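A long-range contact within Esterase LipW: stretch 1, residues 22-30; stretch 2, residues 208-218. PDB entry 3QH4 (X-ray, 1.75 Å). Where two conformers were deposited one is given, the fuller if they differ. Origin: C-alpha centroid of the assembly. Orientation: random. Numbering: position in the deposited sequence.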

# COMPACT_ATOMS: atom_id res chain seq x y z
N VAL A 22 17.56 -1.01 -13.32
CA VAL A 22 17.48 -0.42 -11.97
C VAL A 22 17.19 -1.42 -10.85
O VAL A 22 17.41 -1.13 -9.66
N ALA A 23 16.70 -2.60 -11.23
CA ALA A 23 16.37 -3.64 -10.24
C ALA A 23 17.57 -4.57 -10.07
O ALA A 23 17.52 -5.74 -10.45
N THR A 24 18.65 -4.04 -9.49
CA THR A 24 19.95 -4.73 -9.52
C THR A 24 20.36 -5.38 -8.21
O THR A 24 21.42 -6.03 -8.12
N ALA A 25 19.51 -5.24 -7.19
CA ALA A 25 19.85 -5.80 -5.87
C ALA A 25 18.66 -6.36 -5.15
O ALA A 25 17.55 -5.82 -5.21
N ARG A 26 18.90 -7.48 -4.45
CA ARG A 26 17.95 -7.99 -3.47
C ARG A 26 17.95 -7.07 -2.25
O ARG A 26 18.95 -6.41 -1.93
N ILE A 27 16.81 -7.02 -1.57
CA ILE A 27 16.75 -6.37 -0.25
C ILE A 27 17.28 -7.34 0.79
O ILE A 27 17.25 -8.55 0.60
N ASP A 28 17.74 -6.78 1.91
CA ASP A 28 18.10 -7.57 3.08
C ASP A 28 17.11 -7.10 4.15
O ASP A 28 17.10 -5.94 4.52
N PHE A 29 16.28 -8.01 4.66
CA PHE A 29 15.21 -7.58 5.56
C PHE A 29 15.44 -8.04 6.99
O PHE A 29 14.49 -8.18 7.76
N THR A 30 16.71 -8.24 7.37
CA THR A 30 17.03 -8.45 8.79
C THR A 30 16.80 -7.15 9.55
O THR A 30 16.80 -6.07 8.96
N PHE A 208 10.16 -16.97 -6.37
CA PHE A 208 10.80 -15.69 -6.30
C PHE A 208 11.43 -15.45 -4.92
O PHE A 208 11.30 -14.37 -4.33
N ARG A 209 12.15 -16.47 -4.44
CA ARG A 209 12.85 -16.40 -3.18
C ARG A 209 13.91 -15.31 -3.23
O ARG A 209 14.36 -14.87 -2.18
N ALA A 210 14.31 -14.89 -4.44
CA ALA A 210 15.53 -14.03 -4.52
C ALA A 210 15.53 -13.01 -5.64
O ALA A 210 16.57 -12.56 -6.13
N THR A 211 14.33 -12.63 -6.03
CA THR A 211 14.15 -11.54 -6.98
C THR A 211 14.70 -10.22 -6.43
O THR A 211 14.79 -10.02 -5.19
N PRO A 212 15.03 -9.27 -7.33
CA PRO A 212 15.42 -7.94 -6.85
C PRO A 212 14.25 -7.20 -6.17
O PRO A 212 13.09 -7.57 -6.36
N ALA A 213 14.61 -6.19 -5.37
CA ALA A 213 13.68 -5.23 -4.73
C ALA A 213 12.91 -5.80 -3.54
O ALA A 213 12.98 -5.24 -2.44
N PHE A 214 12.22 -6.91 -3.75
CA PHE A 214 11.66 -7.68 -2.64
C PHE A 214 11.56 -9.12 -3.10
O PHE A 214 11.40 -9.41 -4.29
N ASP A 215 11.63 -10.04 -2.14
CA ASP A 215 11.66 -11.44 -2.48
C ASP A 215 11.03 -12.27 -1.39
O ASP A 215 10.57 -11.72 -0.36
N GLY A 216 10.96 -13.58 -1.64
CA GLY A 216 10.27 -14.51 -0.76
C GLY A 216 10.97 -14.68 0.59
O GLY A 216 10.31 -14.93 1.63
N GLU A 217 12.29 -14.60 0.57
CA GLU A 217 13.01 -14.69 1.83
C GLU A 217 12.74 -13.47 2.71
O GLU A 217 12.47 -13.62 3.92
N ALA A 218 12.76 -12.28 2.12
CA ALA A 218 12.37 -11.08 2.86
C ALA A 218 10.93 -11.16 3.35
O ALA A 218 10.62 -10.66 4.42

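Stretch 2 meets stretch 1 through a polar cluster centred on Arg26 and an apolar patch built around Ile27 and Phe29. Phe208 stays out of reach, and the CA-to-CB bond of Arg209 (chi1 p) runs sideways and the end of its side chain leads off from stretch 1, although its carbonyl O lies 3.1 Å from Arg26 NH2. Ala210 points sideways and lays its CB over one face of the Arg26 guanidinium, 3.3 Å from NE. Thr211 turns away, its p rotamer placing OG1 2.8 Å from Phe214 O in a hydrogen bond within the stretch. The ring of Pro212, C-gamma endo, packs its CG 3.8 Å from Ala23 CB. Ala213 also directs its CB away and is held by its backbone, Ala213 N donating to Ala25 O at 3.0 Å in a nearly straight bond. The CA-to-CB bond of Phe214 leads away, yet with chi1 at -144° its ring returns to the contact: CD1 reaches Ile27 CG2 (3.9 Å), and the ring edge meets the face of Phe29, with CE1 of Phe214 4.0 Å from CE1 of Phe29 and the planes at 73°.

Asp215, a p rotamer pointing toward stretch 1, does double duty. Its OD1 caps the following helix by accepting from Ala218 N (2.8 Å), while OD2 forms a salt bridge with Arg26 NE (2.8 Å). Arg26, in the m, t, p conformation, starts sideways but extends its guanidinium to this carboxylate and to Glu217 (chi1 m), whose OE1 forms a second salt bridge with NH2 at 3.1 Å. Water 1 links Arg26 NH1 to Glu217 OE1, whereas water 2 accepts from Ile27 N and donates to Thr211 O. Finally, Ala218 points toward stretch 1, where its CB contacts CG2 of Ile27 (chi1 t) at 3.6 Å and CB of Phe29 at 3.8 Å, closing the apolar patch.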

# COMPACT_ATOMS: atom_id res chain seq x y z
CB VAL A 22 16.46 0.79 -11.86
CG1 VAL A 22 16.93 1.99 -12.71
CG2 VAL A 22 15.02 0.38 -12.24
CB ALA A 23 15.12 -4.39 -10.68
CB THR A 24 21.04 -3.75 -9.92
OG1 THR A 24 20.99 -2.65 -9.01
CG2 THR A 24 20.79 -3.25 -11.34
CB ALA A 25 20.56 -4.75 -4.99
CB ARG A 26 18.34 -9.39 -3.01
CG ARG A 26 18.28 -10.44 -4.12
CD ARG A 26 18.80 -11.77 -3.61
NE ARG A 26 17.84 -12.38 -2.69
CZ ARG A 26 18.11 -13.42 -1.90
NH1 ARG A 26 19.34 -13.93 -1.87
NH2 ARG A 26 17.16 -13.94 -1.13
CB ILE A 27 15.29 -5.96 0.10
CG1 ILE A 27 15.24 -4.91 1.22
CG2 ILE A 27 14.41 -7.18 0.41
CD1 ILE A 27 13.87 -4.23 1.32
CB ASP A 28 19.55 -7.25 3.44
CG ASP A 28 20.02 -7.92 4.72
OD1 ASP A 28 19.20 -8.47 5.49
OD2 ASP A 28 21.25 -7.88 4.95
CB PHE A 29 13.82 -8.01 5.05
CG PHE A 29 12.74 -6.97 5.28
CD1 PHE A 29 12.84 -5.73 4.69
CD2 PHE A 29 11.62 -7.26 6.07
CE1 PHE A 29 11.84 -4.74 4.89
CE2 PHE A 29 10.61 -6.28 6.28
CZ PHE A 29 10.73 -5.04 5.67
CB THR A 30 18.51 -8.90 8.99
OG1 THR A 30 19.39 -7.89 8.47
CG2 THR A 30 18.78 -10.23 8.31
CB PHE A 208 9.81 -14.59 -6.69
CG PHE A 208 9.23 -14.79 -8.07
CD1 PHE A 208 10.06 -15.06 -9.15
CD2 PHE A 208 7.85 -14.75 -8.26
CE1 PHE A 208 9.52 -15.26 -10.44
CE2 PHE A 208 7.30 -14.93 -9.53
CZ PHE A 208 8.13 -15.20 -10.62
CB ARG A 209 13.52 -17.75 -2.82
CG ARG A 209 14.54 -18.25 -3.88
CD ARG A 209 15.04 -19.68 -3.60
NE ARG A 209 14.01 -20.68 -3.93
CZ ARG A 209 14.19 -22.01 -3.92
NH1 ARG A 209 15.36 -22.55 -3.56
NH2 ARG A 209 13.19 -22.80 -4.30
CB ALA A 210 16.79 -14.91 -4.57
CB THR A 211 12.64 -11.37 -7.30
OG1 THR A 211 11.87 -11.49 -6.09
CG2 THR A 211 12.20 -12.44 -8.28
CB PRO A 212 15.81 -7.22 -8.14
CG PRO A 212 14.96 -7.86 -9.22
CD PRO A 212 14.75 -9.31 -8.78
CB ALA A 213 12.73 -4.56 -5.76
CB PHE A 214 10.27 -7.17 -2.21
CG PHE A 214 10.05 -7.27 -0.71
CD1 PHE A 214 10.58 -6.29 0.14
CD2 PHE A 214 9.35 -8.35 -0.17
CE1 PHE A 214 10.40 -6.39 1.55
CE2 PHE A 214 9.15 -8.47 1.22
CZ PHE A 214 9.68 -7.51 2.08
CB ASP A 215 13.11 -11.90 -2.85
CG ASP A 215 14.09 -11.80 -1.69
OD1 ASP A 215 13.69 -12.14 -0.56
OD2 ASP A 215 15.29 -11.43 -1.90
CB GLU A 217 14.49 -14.94 1.59
CG GLU A 217 14.66 -16.30 0.95
CD GLU A 217 16.09 -16.68 0.67
OE1 GLU A 217 17.03 -16.04 1.19
OE2 GLU A 217 16.27 -17.67 -0.08
CB ALA A 218 12.57 -9.82 1.99
O HOH W 1 19.75 -15.71 0.74
O HOH W 2 14.81 -8.85 -2.74
O HOH W 3 16.08 -11.00 1.02